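Local atomic coordinates of putative glucoamylase (Bacteroides uniformis, PDB entry 4GL3), a protein that probably hydrolyses glycosidic bonds as a glucoamylase-like enzyme of the six-hairpin glycosidase clan, its natural substrate not being established here. Residues Arg230-Ile235 with Gly240-Lys245; Lys294-Lys299 with Gly318-Val323; Ile324-Ala329 with Arg345-Glu350; Gly352-Gly357 with Thr368-Ala373. One frame throughout, in Å; residues are numbered along the deposited sequence. Where two conformers were deposited one is given.

Contact 1 of 4, residues Arg230-Ile235 with Gly240-Lys245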
# COMPACT_ATOMS: atom_id res chain seq x y z
N ARG A 230 -4.03 -20.50 -13.65
CA ARG A 230 -4.04 -20.57 -15.13
C ARG A 230 -2.75 -19.94 -15.68
O ARG A 230 -1.99 -19.29 -14.97
CB ARG A 230 -5.27 -19.86 -15.71
CG ARG A 230 -6.63 -20.35 -15.18
CD ARG A 230 -7.77 -19.42 -15.65
NE ARG A 230 -9.05 -19.72 -15.01
CZ ARG A 230 -9.37 -19.34 -13.79
NH1 ARG A 230 -8.48 -18.67 -13.07
NH2 ARG A 230 -10.57 -19.65 -13.27
N GLU A 231 -2.52 -20.11 -16.97
CA GLU A 231 -1.33 -19.61 -17.62
C GLU A 231 -1.69 -18.38 -18.49
O GLU A 231 -2.68 -18.38 -19.21
CB GLU A 231 -0.77 -20.73 -18.49
CG GLU A 231 0.67 -20.57 -18.88
CD GLU A 231 1.18 -21.82 -19.58
OE1 GLU A 231 1.34 -22.83 -18.87
OE2 GLU A 231 1.38 -21.80 -20.82
N TYR A 232 -0.89 -17.33 -18.39
CA TYR A 232 -1.06 -16.14 -19.20
C TYR A 232 0.31 -15.80 -19.82
O TYR A 232 1.30 -15.64 -19.09
CB TYR A 232 -1.54 -14.99 -18.33
CG TYR A 232 -2.81 -15.26 -17.52
CD1 TYR A 232 -2.74 -15.90 -16.26
CD2 TYR A 232 -4.06 -14.87 -17.98
CE1 TYR A 232 -3.86 -16.13 -15.50
CE2 TYR A 232 -5.21 -15.13 -17.21
CZ TYR A 232 -5.11 -15.75 -15.98
OH TYR A 232 -6.24 -16.02 -15.19
N TYR A 233 0.37 -15.75 -21.15
CA TYR A 233 1.66 -15.52 -21.86
C TYR A 233 2.73 -16.49 -21.32
O TYR A 233 3.87 -16.11 -21.07
CB TYR A 233 2.13 -14.06 -21.70
CG TYR A 233 1.05 -13.04 -21.98
CD1 TYR A 233 0.70 -12.68 -23.30
CD2 TYR A 233 0.35 -12.48 -20.96
CE1 TYR A 233 -0.31 -11.75 -23.54
CE2 TYR A 233 -0.65 -11.55 -21.19
CZ TYR A 233 -0.98 -11.21 -22.48
OH TYR A 233 -1.99 -10.31 -22.64
N GLY A 234 2.35 -17.75 -21.12
CA GLY A 234 3.31 -18.76 -20.68
C GLY A 234 3.66 -18.69 -19.20
O GLY A 234 4.48 -19.46 -18.75
N ILE A 235 3.03 -17.81 -18.43
CA ILE A 235 3.33 -17.68 -16.99
C ILE A 235 2.16 -18.14 -16.10
O ILE A 235 1.03 -17.66 -16.23
CB ILE A 235 3.72 -16.23 -16.64
CG1 ILE A 235 4.90 -15.75 -17.54
CG2 ILE A 235 4.09 -16.09 -15.17
CD1 ILE A 235 4.98 -14.25 -17.78
N GLY A 240 -5.68 -14.94 -7.98
CA GLY A 240 -6.18 -13.64 -8.42
C GLY A 240 -7.18 -13.72 -9.57
O GLY A 240 -7.42 -14.79 -10.17
N ASN A 241 -7.75 -12.56 -9.87
CA ASN A 241 -8.79 -12.38 -10.88
C ASN A 241 -8.43 -13.01 -12.21
O ASN A 241 -7.34 -12.76 -12.76
CB ASN A 241 -9.02 -10.87 -11.05
CG ASN A 241 -10.29 -10.56 -11.79
OD1 ASN A 241 -10.42 -10.78 -13.00
ND2 ASN A 241 -11.26 -10.02 -11.05
N ASN A 242 -9.35 -13.77 -12.78
CA ASN A 242 -9.10 -14.41 -14.07
C ASN A 242 -9.05 -13.44 -15.30
O ASN A 242 -8.01 -13.33 -15.95
CB ASN A 242 -10.17 -15.51 -14.26
CG ASN A 242 -9.98 -16.30 -15.55
OD1 ASN A 242 -8.92 -16.29 -16.15
ND2 ASN A 242 -11.01 -17.02 -15.93
N HIS A 243 -10.17 -12.80 -15.62
CA HIS A 243 -10.31 -11.87 -16.74
C HIS A 243 -9.30 -10.72 -16.59
O HIS A 243 -8.72 -10.25 -17.57
CB HIS A 243 -11.78 -11.34 -16.79
CG HIS A 243 -12.06 -10.34 -17.89
ND1 HIS A 243 -12.27 -8.99 -17.63
CD2 HIS A 243 -12.22 -10.49 -19.23
CE1 HIS A 243 -12.52 -8.36 -18.77
NE2 HIS A 243 -12.49 -9.25 -19.75
N GLY A 244 -9.04 -10.32 -15.36
CA GLY A 244 -8.07 -9.25 -15.11
C GLY A 244 -6.62 -9.67 -15.08
O GLY A 244 -5.75 -8.83 -14.83
N LYS A 245 -6.34 -10.95 -15.37
CA LYS A 245 -4.98 -11.48 -15.33
C LYS A 245 -4.26 -11.10 -14.03
O LYS A 245 -3.13 -10.63 -14.03
CB LYS A 245 -4.19 -11.02 -16.55
CG LYS A 245 -4.92 -11.26 -17.87
CD LYS A 245 -4.03 -11.08 -19.08
CE LYS A 245 -4.84 -10.90 -20.36
NZ LYS A 245 -5.64 -12.08 -20.71
O HOH W 1 -9.22 -16.94 -10.67
O HOH W 2 -10.57 -20.01 -17.30
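Y232 and K245 face each other with their CA atoms 7.2 Å apart, each at one end of a tight turn: a type I' turn runs from Y232 to I235, and a type I turn from N242 to K245. Y232 lays its ring beside the lysine chain, with CD2 3.7 Å from K245 CG and one face turned to the lysine backbone at CA. At the far end of that ring, OH donates to N242 OD1 at 2.9 Å. The donor sits 23° out of the carbonyl plane, so the bond is tilted. N242 CG points opposite its own backbone N (chi1 -177°), which brings the amide within reach of both the tyrosine hydroxyl and R230. The arginine guanidinium stacks on this amide, the two planes only 12° apart, with N242 ND2 3.4 Å above the plane of the R230 guanidinium. NE and ND2 are both donors, and a water bridges them, accepting from R230 NE at 2.8 Å and more weakly from N242 ND2. Y233 meets the lysine further out, its OH 3.7 Å from K245 CE. A leucine in place of Y232 would probably leave N242 OD1 without its hydroxyl donor and free the amide to turn away from the arginine. N228 binds both the Y232 hydroxyl and G240 O through its ND2, tying the loop back to the hairpin of strands 227-232 and 235-239. Helix 271-288 receives Y233 on A284 and Y285, and both I235 and K245 on I281.

Contact 2 of 4, residues Lys294-Lys299 with Gly318-Val323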
# COMPACT_ATOMS: atom_id res chain seq x y z
N LYS A 294 -0.97 3.80 -28.12
CA LYS A 294 0.33 4.39 -28.44
C LYS A 294 1.35 4.21 -27.30
O LYS A 294 1.05 4.47 -26.13
CB LYS A 294 0.17 5.87 -28.78
CG LYS A 294 1.45 6.58 -29.17
CD LYS A 294 1.14 7.86 -29.92
CE LYS A 294 2.33 8.81 -29.89
NZ LYS A 294 2.30 9.74 -31.05
N GLY A 295 2.55 3.74 -27.64
CA GLY A 295 3.68 3.65 -26.70
C GLY A 295 3.76 2.48 -25.73
O GLY A 295 4.74 2.34 -25.05
N TYR A 296 2.74 1.64 -25.65
CA TYR A 296 2.77 0.48 -24.75
C TYR A 296 3.92 -0.43 -25.16
O TYR A 296 4.07 -0.73 -26.35
CB TYR A 296 1.47 -0.32 -24.86
CG TYR A 296 0.30 0.14 -24.02
CD1 TYR A 296 0.10 1.47 -23.70
CD2 TYR A 296 -0.65 -0.77 -23.63
CE1 TYR A 296 -1.00 1.86 -22.92
CE2 TYR A 296 -1.76 -0.39 -22.87
CZ TYR A 296 -1.94 0.93 -22.52
OH TYR A 296 -3.05 1.27 -21.79
N GLY A 297 4.71 -0.91 -24.21
CA GLY A 297 5.94 -1.66 -24.59
C GLY A 297 6.85 -1.97 -23.42
O GLY A 297 6.48 -1.78 -22.26
N GLU A 298 8.05 -2.43 -23.73
CA GLU A 298 9.04 -2.80 -22.73
C GLU A 298 9.45 -1.62 -21.86
O GLU A 298 9.78 -1.80 -20.70
CB GLU A 298 10.30 -3.36 -23.41
CG GLU A 298 9.99 -4.67 -24.12
CD GLU A 298 11.17 -5.24 -24.85
OE1 GLU A 298 12.31 -4.78 -24.59
OE2 GLU A 298 10.96 -6.16 -25.68
N LYS A 299 9.44 -0.43 -22.44
CA LYS A 299 9.85 0.78 -21.74
C LYS A 299 8.67 1.41 -21.04
O LYS A 299 8.84 2.24 -20.18
CB LYS A 299 10.45 1.77 -22.75
CG LYS A 299 11.72 1.23 -23.37
CD LYS A 299 12.68 2.33 -23.78
CE LYS A 299 14.04 1.75 -24.16
NZ LYS A 299 14.51 0.80 -23.10
N GLY A 318 -7.74 -6.51 -17.86
CA GLY A 318 -9.18 -6.64 -18.15
C GLY A 318 -9.97 -5.33 -18.12
O GLY A 318 -11.19 -5.36 -18.24
N ASN A 319 -9.28 -4.20 -17.97
CA ASN A 319 -9.88 -2.87 -17.96
C ASN A 319 -8.80 -1.87 -18.39
O ASN A 319 -8.27 -1.07 -17.57
CB ASN A 319 -10.39 -2.52 -16.57
CG ASN A 319 -11.00 -1.12 -16.49
OD1 ASN A 319 -11.55 -0.63 -17.46
ND2 ASN A 319 -10.89 -0.49 -15.33
N ASP A 320 -8.45 -1.96 -19.66
CA ASP A 320 -7.35 -1.22 -20.24
C ASP A 320 -7.96 -0.08 -21.03
O ASP A 320 -8.62 -0.31 -22.02
CB ASP A 320 -6.56 -2.14 -21.15
CG ASP A 320 -5.39 -1.44 -21.84
OD1 ASP A 320 -4.93 -0.37 -21.39
OD2 ASP A 320 -4.93 -1.99 -22.85
N ARG A 321 -7.70 1.15 -20.57
CA ARG A 321 -8.31 2.37 -21.13
C ARG A 321 -7.27 3.29 -21.76
O ARG A 321 -7.56 4.46 -22.04
CB ARG A 321 -9.04 3.13 -20.02
CG ARG A 321 -9.83 2.23 -19.07
CD ARG A 321 -10.99 2.95 -18.41
NE ARG A 321 -12.00 1.98 -18.00
CZ ARG A 321 -13.19 2.29 -17.52
NH1 ARG A 321 -13.54 3.55 -17.38
NH2 ARG A 321 -14.01 1.33 -17.14
N GLY A 322 -6.05 2.78 -21.95
CA GLY A 322 -4.94 3.55 -22.59
C GLY A 322 -4.05 4.30 -21.61
O GLY A 322 -3.17 5.05 -22.04
N VAL A 323 -4.28 4.10 -20.31
CA VAL A 323 -3.63 4.83 -19.21
C VAL A 323 -2.54 3.92 -18.61
O VAL A 323 -2.82 2.81 -18.17
CB VAL A 323 -4.67 5.23 -18.12
CG1 VAL A 323 -4.00 5.92 -16.91
CG2 VAL A 323 -5.78 6.11 -18.74
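Y296 reaches D320 by the very end of its ring: OH donates to OD1 at 2.5 Å, a short bond made with the syn lone pair of the carboxylate. The two side chains come from opposite directions and meet nearly flat, ring and carboxylate planes 27° apart, with OD1 lying in the plane of the ring at its edge. Two torsions arrange this. The tyrosine places CG beside its backbone N (chi1 -84°), sending the ring out of its loop, while D320 carries its carboxylate on the far side of CB from the main-chain nitrogen (chi1 179°) and so holds it out to meet the hydroxyl. G322 closes in beside the same group, its CA 3.1 Å from Y296 OH. That glycine has a positive phi, a conformation in which a CB would run into the carbonyl of R321. The carboxylate is held at both oxygens, since OD2 is bonded to the hydroxyl of Y285, so this buried group has two tyrosine hydroxyl partners. Y293 adds its ring against that of Y296. D320 OD1 also accepts a weak, long bond from G322 N at 3.4 Å, and this link from an aspartate oxygen to the amide two residues on is consistent with a loose Asx turn.

Contact 3 of 4, residues Ile324-Ala329 with Arg345-Glu350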
# COMPACT_ATOMS: atom_id res chain seq x y z
N ILE A 324 -1.30 4.39 -18.66
CA ILE A 324 -0.16 3.78 -17.96
C ILE A 324 0.05 4.59 -16.67
O ILE A 324 -0.03 5.83 -16.65
CB ILE A 324 1.11 3.75 -18.87
CG1 ILE A 324 0.88 2.84 -20.08
CG2 ILE A 324 2.37 3.32 -18.08
CD1 ILE A 324 0.89 1.33 -19.86
N THR A 325 0.29 3.88 -15.57
CA THR A 325 0.33 4.47 -14.28
C THR A 325 1.71 4.10 -13.63
O THR A 325 1.96 2.92 -13.31
CB THR A 325 -0.80 3.90 -13.41
OG1 THR A 325 -2.09 4.18 -13.99
CG2 THR A 325 -0.69 4.42 -12.01
N PRO A 326 2.60 5.11 -13.42
CA PRO A 326 3.96 4.82 -12.99
C PRO A 326 4.11 3.98 -11.74
O PRO A 326 5.05 3.18 -11.68
CB PRO A 326 4.56 6.22 -12.79
CG PRO A 326 3.93 7.01 -13.89
CD PRO A 326 2.48 6.52 -13.87
N THR A 327 3.21 4.13 -10.75
CA THR A 327 3.33 3.33 -9.55
C THR A 327 3.26 1.83 -9.80
O THR A 327 3.81 1.09 -9.01
CB THR A 327 2.34 3.74 -8.45
OG1 THR A 327 2.74 3.14 -7.21
CG2 THR A 327 0.89 3.32 -8.79
N ALA A 328 2.63 1.38 -10.91
CA ALA A 328 2.55 -0.05 -11.27
C ALA A 328 3.96 -0.65 -11.44
O ALA A 328 4.37 -1.50 -10.64
CB ALA A 328 1.70 -0.29 -12.54
N ALA A 329 4.69 -0.20 -12.45
CA ALA A 329 6.03 -0.73 -12.71
C ALA A 329 7.01 -0.39 -11.57
O ALA A 329 7.79 -1.24 -11.13
CB ALA A 329 6.59 -0.22 -14.05
N ARG A 345 13.53 4.72 -16.04
CA ARG A 345 14.42 5.57 -16.79
C ARG A 345 13.69 6.21 -17.97
O ARG A 345 13.96 7.37 -18.31
CB ARG A 345 15.67 4.80 -17.27
CG ARG A 345 16.75 5.68 -17.89
CD ARG A 345 18.05 4.89 -18.09
NE ARG A 345 18.65 4.50 -16.81
CZ ARG A 345 19.41 5.28 -16.05
NH1 ARG A 345 19.70 6.53 -16.44
NH2 ARG A 345 19.89 4.82 -14.90
N TYR A 346 12.78 5.46 -18.59
CA TYR A 346 11.98 5.98 -19.70
C TYR A 346 11.06 7.12 -19.21
O TYR A 346 10.95 8.17 -19.86
CB TYR A 346 11.17 4.85 -20.36
CG TYR A 346 10.20 5.34 -21.43
CD1 TYR A 346 10.65 5.73 -22.69
CD2 TYR A 346 8.84 5.41 -21.17
CE1 TYR A 346 9.76 6.17 -23.66
CE2 TYR A 346 7.95 5.86 -22.12
CZ TYR A 346 8.41 6.24 -23.34
OH TYR A 346 7.50 6.67 -24.25
N PHE A 347 10.43 6.90 -18.05
CA PHE A 347 9.52 7.88 -17.49
C PHE A 347 10.26 9.16 -17.16
O PHE A 347 9.72 10.25 -17.35
CB PHE A 347 8.83 7.37 -16.21
CG PHE A 347 7.93 6.17 -16.40
CD1 PHE A 347 7.36 5.87 -17.61
CD2 PHE A 347 7.66 5.36 -15.32
CE1 PHE A 347 6.53 4.75 -17.74
CE2 PHE A 347 6.83 4.26 -15.43
CZ PHE A 347 6.27 3.96 -16.65
N TYR A 348 11.48 9.04 -16.64
CA TYR A 348 12.27 10.20 -16.26
C TYR A 348 12.93 10.86 -17.46
O TYR A 348 12.79 12.07 -17.66
CB TYR A 348 13.35 9.82 -15.25
CG TYR A 348 14.14 11.00 -14.75
CD1 TYR A 348 13.60 11.90 -13.83
CD2 TYR A 348 15.42 11.22 -15.18
CE1 TYR A 348 14.31 12.99 -13.40
CE2 TYR A 348 16.14 12.31 -14.73
CZ TYR A 348 15.57 13.18 -13.85
OH TYR A 348 16.27 14.25 -13.43
N GLU A 349 13.66 10.09 -18.26
CA GLU A 349 14.47 10.68 -19.31
C GLU A 349 13.62 11.06 -20.51
O GLU A 349 13.86 12.09 -21.09
CB GLU A 349 15.65 9.76 -19.72
CG GLU A 349 16.68 9.56 -18.59
CD GLU A 349 17.88 8.68 -18.92
OE1 GLU A 349 17.98 8.11 -20.03
OE2 GLU A 349 18.75 8.56 -18.04
N GLU A 350 12.65 10.24 -20.90
CA GLU A 350 11.92 10.52 -22.13
C GLU A 350 10.62 11.27 -21.85
O GLU A 350 10.28 12.18 -22.56
CB GLU A 350 11.60 9.21 -22.90
CG GLU A 350 12.80 8.40 -23.37
CD GLU A 350 13.78 9.26 -24.16
OE1 GLU A 350 13.31 10.00 -25.06
OE2 GLU A 350 15.00 9.22 -23.86
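On the helix that sends F347 against P326, the backbone bond from E349 N to R345 O is short, at 2.7 Å. The same two residues also pair through their side chains: R345 NH1 and E349 OE2 form a salt bridge at 2.8 Å. The acceptor lies close to the guanidinium plane, but NH1 approaches from above the carboxylate, 39° out of its plane. R345 NH2 has further partners in D15 and L13, which fasten this face of helix 337-349 to the N-terminal part of the chain. F347 leaves a different face of the helix and is buried against segment 324-329. Helix 326-331 and helix 337-349 are successive helices of this six-hairpin glycosidase-clan protein, and F347 is the side chain that spans them here. With CG lying beside the backbone N (chi1 -63°), the ring extends from its helix to the first turn of the other. Its CE2 stands 3.8 Å from P326 CA and 4.0 Å from P326 CB, while P326 CG hangs 4.2 Å above one face of the F347 ring, off toward the rim. I324 adds a methyl at the ring's far end, its CG2 4.2 Å from F347 CZ. F361, on strand 360-361, touches both F347 and P326.

Contact 4 of 4, residues Gly352-Gly357 with Thr368-Ala373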
# COMPACT_ATOMS: atom_id res chain seq x y z
N GLY A 352 9.93 12.89 -18.93
CA GLY A 352 10.04 13.72 -17.71
C GLY A 352 9.56 15.16 -17.83
O GLY A 352 9.05 15.74 -16.86
N ASP A 353 9.72 15.75 -18.99
CA ASP A 353 9.27 17.14 -19.19
C ASP A 353 7.75 17.27 -18.96
O ASP A 353 7.28 18.31 -18.54
CB ASP A 353 9.71 17.68 -20.55
CG ASP A 353 9.17 16.85 -21.73
OD1 ASP A 353 9.09 15.59 -21.68
OD2 ASP A 353 8.84 17.47 -22.75
N ARG A 354 6.99 16.19 -19.17
CA ARG A 354 5.55 16.26 -18.95
C ARG A 354 5.06 15.43 -17.77
O ARG A 354 3.99 15.69 -17.22
CB ARG A 354 4.80 15.90 -20.23
CG ARG A 354 5.01 16.96 -21.31
CD ARG A 354 4.10 16.77 -22.50
NE ARG A 354 2.69 16.92 -22.16
CZ ARG A 354 1.72 16.76 -23.04
NH1 ARG A 354 2.03 16.47 -24.29
NH2 ARG A 354 0.45 16.90 -22.68
N LEU A 355 5.86 14.46 -17.34
CA LEU A 355 5.45 13.54 -16.24
C LEU A 355 6.11 13.81 -14.89
O LEU A 355 5.61 13.40 -13.85
CB LEU A 355 5.77 12.11 -16.67
CG LEU A 355 5.30 10.91 -15.84
CD1 LEU A 355 3.79 10.93 -15.68
CD2 LEU A 355 5.76 9.62 -16.55
N TRP A 356 7.28 14.45 -14.88
CA TRP A 356 8.05 14.61 -13.64
C TRP A 356 7.76 16.00 -13.11
O TRP A 356 7.81 16.94 -13.86
CB TRP A 356 9.55 14.50 -13.94
CG TRP A 356 10.48 14.75 -12.78
CD1 TRP A 356 11.19 15.89 -12.53
CD2 TRP A 356 10.80 13.83 -11.73
NE1 TRP A 356 11.93 15.73 -11.37
CE2 TRP A 356 11.71 14.48 -10.87
CE3 TRP A 356 10.43 12.51 -11.45
CZ2 TRP A 356 12.25 13.85 -9.75
CZ3 TRP A 356 10.96 11.89 -10.34
CH2 TRP A 356 11.87 12.55 -9.50
N GLY A 357 7.51 16.15 -11.82
CA GLY A 357 7.28 17.50 -11.28
C GLY A 357 7.60 17.53 -9.80
O GLY A 357 8.41 16.72 -9.31
N THR A 368 -1.83 7.95 -26.10
CA THR A 368 -2.79 7.95 -27.22
C THR A 368 -3.61 9.24 -27.20
O THR A 368 -3.83 9.79 -28.26
CB THR A 368 -3.76 6.73 -27.22
OG1 THR A 368 -3.03 5.51 -27.04
CG2 THR A 368 -4.56 6.66 -28.55
N GLU A 369 -4.08 9.69 -26.04
CA GLU A 369 -4.88 10.94 -25.96
C GLU A 369 -4.02 12.16 -25.62
O GLU A 369 -4.55 13.23 -25.37
CB GLU A 369 -5.99 10.83 -24.92
CG GLU A 369 -6.86 9.58 -25.00
CD GLU A 369 -7.61 9.44 -26.30
OE1 GLU A 369 -7.93 10.47 -26.92
OE2 GLU A 369 -7.91 8.29 -26.70
N ASN A 370 -2.70 11.97 -25.58
CA ASN A 370 -1.74 13.01 -25.20
C ASN A 370 -2.04 13.66 -23.85
O ASN A 370 -1.96 14.87 -23.71
CB ASN A 370 -1.63 14.05 -26.34
CG ASN A 370 -0.44 14.98 -26.18
OD1 ASN A 370 0.59 14.61 -25.60
ND2 ASN A 370 -0.58 16.19 -26.66
N TRP A 371 -2.36 12.86 -22.86
CA TRP A 371 -2.78 13.35 -21.56
C TRP A 371 -1.80 12.92 -20.47
O TRP A 371 -1.35 11.76 -20.42
CB TRP A 371 -4.19 12.83 -21.26
CG TRP A 371 -4.68 13.11 -19.89
CD1 TRP A 371 -5.32 14.23 -19.47
CD2 TRP A 371 -4.57 12.25 -18.74
NE1 TRP A 371 -5.62 14.13 -18.13
CE2 TRP A 371 -5.18 12.92 -17.66
CE3 TRP A 371 -4.04 10.97 -18.53
CZ2 TRP A 371 -5.23 12.38 -16.38
CZ3 TRP A 371 -4.11 10.42 -17.26
CH2 TRP A 371 -4.71 11.13 -16.19
N PHE A 372 -1.47 13.86 -19.60
CA PHE A 372 -0.66 13.58 -18.41
C PHE A 372 -1.44 14.12 -17.21
O PHE A 372 -1.90 15.26 -17.23
CB PHE A 372 0.69 14.28 -18.55
CG PHE A 372 1.57 13.68 -19.63
CD1 PHE A 372 1.36 13.99 -20.94
CD2 PHE A 372 2.55 12.75 -19.30
CE1 PHE A 372 2.13 13.39 -21.93
CE2 PHE A 372 3.32 12.14 -20.27
CZ PHE A 372 3.11 12.46 -21.58
N ALA A 373 -1.62 13.27 -16.20
CA ALA A 373 -2.33 13.60 -14.99
C ALA A 373 -1.75 14.90 -14.39
O ALA A 373 -0.54 15.09 -14.38
CB ALA A 373 -2.18 12.48 -13.99
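R354 crosses F372 at about a right angle, and the two ends of the arginine chain use the ring differently. Near the backbone, CB stands squarely over the face of the phenylalanine, 3.8 Å from the ring centroid and only 2° off the normal: a CH-pi contact. Further along, the chain bends at chi3 (63°), so that the guanidinium stays by the ring's rim, with R354 NE 3.4 Å from F372 CD1. The two planes are 43° apart, so this is a tilted approach and no parallel stack. The same group then reaches N370, whose amide stands almost perpendicular to it. R354 NH1 bonds to N370 OD1 at 2.7 Å and NH2 to the backbone O of N370 at 3.3 Å. Both bonds are poorly angled and weak, and since R354 was modelled in two conformers the grip is doubtful. The buried L355 packs its CB obliquely on the ring, 4.2 Å from F372 CD2. Replacing F372 with an alanine would probably take away the face under R354 CB, leave L355 less covered and let the arginine chain swing. N370 and W371 together face N366 in a G1 beta bulge, where strand 371-372 pairs with strand 365-366. L355 lies against F365 of that neighbouring strand and pairs by its backbone with K362, while W356, just beyond, turns to F361 and to L21 and Q25 of helix 15-27.

The four contacts follow one another along the chain, and each touches the next. Contact 1 meets contact 2 where H243 CE1 packs 3.3 Å from G318 O. Contacts 2 and 3 join through Y296, whose CE1 lies 3.5 Å from I324 CG1. Contacts 3 and 4, with centres about 10 Å apart, share an apolar patch in which F347 CB is 3.8 Å from L355 CD2. A probable hydrogen bond from K294 N to T368 OG1 (2.9 Å) links contact 2 directly to contact 4, whereas contacts 1 and 4 have centres about 30 Å apart. A bound PEG molecule lies about 13 Å from the V323 side chain of contact 2.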